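Local coordinates for protein heme oxygenase (Chlamydomonas reinhardtii, PDB 4RAJ) that probably catalyses the oxidative cleavage of heme to biliverdin, and is caught here in its heme-free state, at residues A[151-162]-A[174-184]. Residues are numbered along the deposited sequence; the frame is centred on the assembly and turned at random.
Sequences MASGGQIVKRWA and TAAFDYTGESN
Bent at chi2 (-51°), the side chain of Gln156 folds back so that its NE2 meets Phe177 O at 3.0 Å, on a carbonyl lone pair. The same NE2 donates to Met151 O at 3.1 Å, both acceptors lying close to the amide plane, an arrangement in which two bonds hold the amide's rotation. A leucine in its place would probably leave Phe177 O and Met151 O without this shared donor. Lys159, by contrast, is extended from chi1 (159°) onward: its methylenes pass Thr174 and Phe177 CB before NZ forms a salt bridge with Asp178 OD1 at 3.0 Å. Thr174 OG1 reaches that oxygen from the opposite face of the carboxylate, two donors suiting an acidic acceptor. Phe177 packs among apolar groups, with Val158 over one ring face; Met151 CE lies 3.4 Å from Phe177 CE1, its sulfur making an oblique Met-aromatic contact. Gly155 admits the ring, as a CB would collide with Phe177 CD1. Asn184's short amide hydrogen-bonds through ND2 to Ala152 O (2.9 Å). The contact ties the end of helix 140-151, the following turn and the start of helix 155-165 to the loop before helix 184-200, with Tyr53 of helix 50-76 against Val158 and Phe177, and Phe99 of helix 96-107 against Met151 and Ala176.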
loop_
_atom_site.group_PDB
_atom_site.type_symbol
_atom_site.label_atom_id
_atom_site.label_comp_id
_atom_site.label_asym_id
_atom_site.label_seq_id
_atom_site.Cartn_x
_atom_site.Cartn_y
_atom_site.Cartn_z
ATOM N N MET A 151 5.204 1.503 -2.479
ATOM C CA MET A 151 4.930 2.925 -2.724
ATOM C C MET A 151 6.215 3.739 -2.748
ATOM O O MET A 151 6.352 4.695 -3.536
ATOM C CB MET A 151 3.974 3.474 -1.664
ATOM C CG MET A 151 2.608 2.791 -1.732
ATOM S SD MET A 151 1.741 3.244 -3.258
ATOM C CE MET A 151 1.688 5.009 -2.966
ATOM N N ALA A 152 7.150 3.351 -1.879
ATOM C CA ALA A 152 8.444 4.030 -1.752
ATOM C C ALA A 152 9.390 3.663 -2.900
ATOM O O ALA A 152 10.435 4.297 -3.095
ATOM C CB ALA A 152 9.085 3.685 -0.409
ATOM N N SER A 153 8.985 2.650 -3.662
ATOM C CA SER A 153 9.796 2.040 -4.702
ATOM C C SER A 153 9.249 2.273 -6.104
ATOM O O SER A 153 9.577 3.270 -6.757
ATOM C CB SER A 153 9.891 0.538 -4.461
ATOM O OG SER A 153 10.066 -0.166 -5.678
ATOM N N GLY A 154 8.455 1.314 -6.574
ATOM C CA GLY A 154 7.869 1.372 -7.899
ATOM C C GLY A 154 6.931 2.553 -8.040
ATOM O O GLY A 154 6.758 3.094 -9.131
ATOM N N GLY A 155 6.315 2.946 -6.928
ATOM C CA GLY A 155 5.432 4.104 -6.891
ATOM C C GLY A 155 6.058 5.365 -7.476
ATOM O O GLY A 155 5.346 6.229 -7.990
ATOM N N GLN A 156 7.386 5.477 -7.413
ATOM C CA GLN A 156 8.066 6.659 -7.947
ATOM C C GLN A 156 7.957 6.725 -9.469
ATOM O O GLN A 156 8.073 7.796 -10.068
ATOM C CB GLN A 156 9.538 6.679 -7.524
ATOM C CG GLN A 156 9.730 6.604 -6.029
ATOM C CD GLN A 156 8.901 7.635 -5.290
ATOM O OE1 GLN A 156 9.187 8.833 -5.349
ATOM N NE2 GLN A 156 7.862 7.177 -4.593
ATOM N N ILE A 157 7.731 5.576 -10.092
ATOM C CA ILE A 157 7.581 5.526 -11.541
ATOM C C ILE A 157 6.202 6.032 -11.953
ATOM O O ILE A 157 6.074 6.814 -12.895
ATOM C CB ILE A 157 7.798 4.098 -12.081
ATOM C CG1 ILE A 157 9.239 3.650 -11.821
ATOM C CG2 ILE A 157 7.494 4.036 -13.566
ATOM C CD1 ILE A 157 9.476 2.170 -12.063
ATOM N N VAL A 158 5.168 5.591 -11.242
ATOM C CA VAL A 158 3.820 6.111 -11.457
ATOM C C VAL A 158 3.806 7.623 -11.257
ATOM O O VAL A 158 3.205 8.359 -12.029
ATOM C CB VAL A 158 2.804 5.451 -10.493
ATOM C CG1 VAL A 158 1.445 6.109 -10.609
ATOM C CG2 VAL A 158 2.700 3.958 -10.781
ATOM N N LYS A 159 4.490 8.077 -10.214
ATOM C CA LYS A 159 4.580 9.500 -9.906
ATOM C C LYS A 159 5.162 10.302 -11.075
ATOM O O LYS A 159 4.622 11.344 -11.468
ATOM C CB LYS A 159 5.428 9.689 -8.646
ATOM C CG LYS A 159 6.036 11.049 -8.466
ATOM C CD LYS A 159 6.675 11.110 -7.097
ATOM C CE LYS A 159 7.719 12.182 -7.025
ATOM N NZ LYS A 159 8.148 12.419 -5.621
ATOM N N ARG A 160 6.254 9.796 -11.640
ATOM C CA ARG A 160 6.907 10.466 -12.762
ATOM C C ARG A 160 6.000 10.564 -13.990
ATOM O O ARG A 160 5.985 11.598 -14.682
ATOM C CB ARG A 160 8.212 9.745 -13.125
ATOM C CG ARG A 160 9.423 10.252 -12.345
ATOM C CD ARG A 160 10.611 9.303 -12.464
ATOM N NE ARG A 160 11.085 8.874 -11.149
ATOM C CZ ARG A 160 11.862 7.815 -10.931
ATOM N NH1 ARG A 160 12.258 7.059 -11.948
ATOM N NH2 ARG A 160 12.238 7.508 -9.694
ATOM N N TRP A 161 5.260 9.494 -14.271
ATOM C CA TRP A 161 4.313 9.491 -15.384
ATOM C C TRP A 161 3.151 10.437 -15.129
ATOM O O TRP A 161 2.760 11.189 -16.020
ATOM C CB TRP A 161 3.775 8.078 -15.652
ATOM C CG TRP A 161 4.619 7.282 -16.586
ATOM C CD1 TRP A 161 5.335 6.160 -16.294
ATOM C CD2 TRP A 161 4.844 7.552 -17.974
ATOM N NE1 TRP A 161 5.994 5.715 -17.415
ATOM C CE2 TRP A 161 5.706 6.551 -18.459
ATOM C CE3 TRP A 161 4.409 8.552 -18.849
ATOM C CZ2 TRP A 161 6.136 6.515 -19.789
ATOM C CZ3 TRP A 161 4.841 8.518 -20.165
ATOM C CH2 TRP A 161 5.693 7.504 -20.622
ATOM N N ALA A 162 2.597 10.409 -13.923
ATOM C CA ALA A 162 1.514 11.335 -13.585
ATOM C C ALA A 162 1.939 12.783 -13.811
ATOM O O ALA A 162 1.200 13.576 -14.410
ATOM C CB ALA A 162 1.065 11.136 -12.132
ATOM N N THR A 174 0.982 14.376 -6.705
ATOM C CA THR A 174 1.585 13.064 -6.463
ATOM C C THR A 174 1.899 12.845 -4.998
ATOM O O THR A 174 2.892 12.189 -4.664
ATOM C CB THR A 174 2.883 12.858 -7.295
ATOM O OG1 THR A 174 3.901 13.780 -6.874
ATOM C CG2 THR A 174 2.606 13.043 -8.801
ATOM N N ALA A 175 1.060 13.390 -4.115
ATOM C CA ALA A 175 1.320 13.293 -2.678
ATOM C C ALA A 175 1.289 11.841 -2.184
ATOM O O ALA A 175 1.956 11.503 -1.205
ATOM C CB ALA A 175 0.321 14.149 -1.891
ATOM N N ALA A 176 0.534 10.992 -2.874
ATOM C CA ALA A 176 0.493 9.561 -2.555
ATOM C C ALA A 176 1.879 8.929 -2.645
ATOM O O ALA A 176 2.175 7.956 -1.945
ATOM C CB ALA A 176 -0.473 8.832 -3.493
ATOM N N PHE A 177 2.713 9.487 -3.522
ATOM C CA PHE A 177 4.041 8.952 -3.818
ATOM C C PHE A 177 5.193 9.854 -3.334
ATOM O O PHE A 177 6.359 9.589 -3.641
ATOM C CB PHE A 177 4.168 8.734 -5.327
ATOM C CG PHE A 177 3.039 7.922 -5.907
ATOM C CD1 PHE A 177 2.974 6.558 -5.690
ATOM C CD2 PHE A 177 2.039 8.528 -6.657
ATOM C CE1 PHE A 177 1.928 5.815 -6.214
ATOM C CE2 PHE A 177 0.996 7.789 -7.189
ATOM C CZ PHE A 177 0.937 6.435 -6.967
ATOM N N ASP A 178 4.873 10.902 -2.586
ATOM C CA ASP A 178 5.902 11.844 -2.140
ATOM C C ASP A 178 6.470 11.491 -0.760
ATOM O O ASP A 178 5.752 11.004 0.121
ATOM C CB ASP A 178 5.359 13.274 -2.097
ATOM C CG ASP A 178 5.062 13.845 -3.480
ATOM O OD1 ASP A 178 5.542 13.311 -4.513
ATOM O OD2 ASP A 178 4.326 14.841 -3.529
ATOM N N TYR A 179 7.761 11.762 -0.585
ATOM C CA TYR A 179 8.446 11.556 0.687
ATOM C C TYR A 179 9.275 12.788 0.985
ATOM O O TYR A 179 10.480 12.809 0.752
ATOM C CB TYR A 179 9.326 10.298 0.640
ATOM C CG TYR A 179 8.482 9.046 0.454
ATOM C CD1 TYR A 179 8.060 8.657 -0.820
ATOM C CD2 TYR A 179 8.093 8.273 1.540
ATOM C CE1 TYR A 179 7.260 7.528 -1.007
ATOM C CE2 TYR A 179 7.294 7.131 1.365
ATOM C CZ TYR A 179 6.885 6.773 0.088
ATOM O OH TYR A 179 6.088 5.661 -0.115
ATOM N N THR A 180 8.617 13.817 1.503
ATOM C CA THR A 180 9.241 15.132 1.631
ATOM C C THR A 180 9.999 15.333 2.951
ATOM O O THR A 180 10.633 16.373 3.148
ATOM C CB THR A 180 8.191 16.232 1.502
ATOM O OG1 THR A 180 7.267 16.117 2.590
ATOM C CG2 THR A 180 7.442 16.086 0.188
ATOM N N GLY A 181 9.930 14.352 3.848
ATOM C CA GLY A 181 10.694 14.403 5.083
ATOM C C GLY A 181 11.844 13.412 5.032
ATOM O O GLY A 181 12.837 13.634 4.354
ATOM N N GLU A 182 11.707 12.305 5.756
ATOM C CA GLU A 182 12.626 11.177 5.611
ATOM C C GLU A 182 12.586 10.651 4.173
ATOM O O GLU A 182 11.510 10.519 3.598
ATOM C CB GLU A 182 12.247 10.056 6.583
ATOM C CG GLU A 182 13.331 9.023 6.819
ATOM C CD GLU A 182 14.427 9.525 7.733
ATOM O OE1 GLU A 182 14.159 9.709 8.940
ATOM O OE2 GLU A 182 15.556 9.739 7.243
ATOM N N SER A 183 13.740 10.328 3.595
ATOM C CA SER A 183 13.754 9.867 2.202
ATOM C C SER A 183 13.080 8.505 2.058
ATOM O O SER A 183 13.088 7.709 2.992
ATOM C CB SER A 183 15.175 9.781 1.668
ATOM O OG SER A 183 15.886 8.722 2.296
ATOM N N ASN A 184 12.518 8.242 0.881
ATOM C CA ASN A 184 11.917 6.940 0.605
ATOM C C ASN A 184 12.948 5.827 0.784
ATOM O O ASN A 184 12.656 4.777 1.356
ATOM C CB ASN A 184 11.295 6.899 -0.810
ATOM C CG ASN A 184 12.272 7.306 -1.916
ATOM O OD1 ASN A 184 13.158 8.138 -1.716
ATOM N ND2 ASN A 184 12.100 6.720 -3.099
#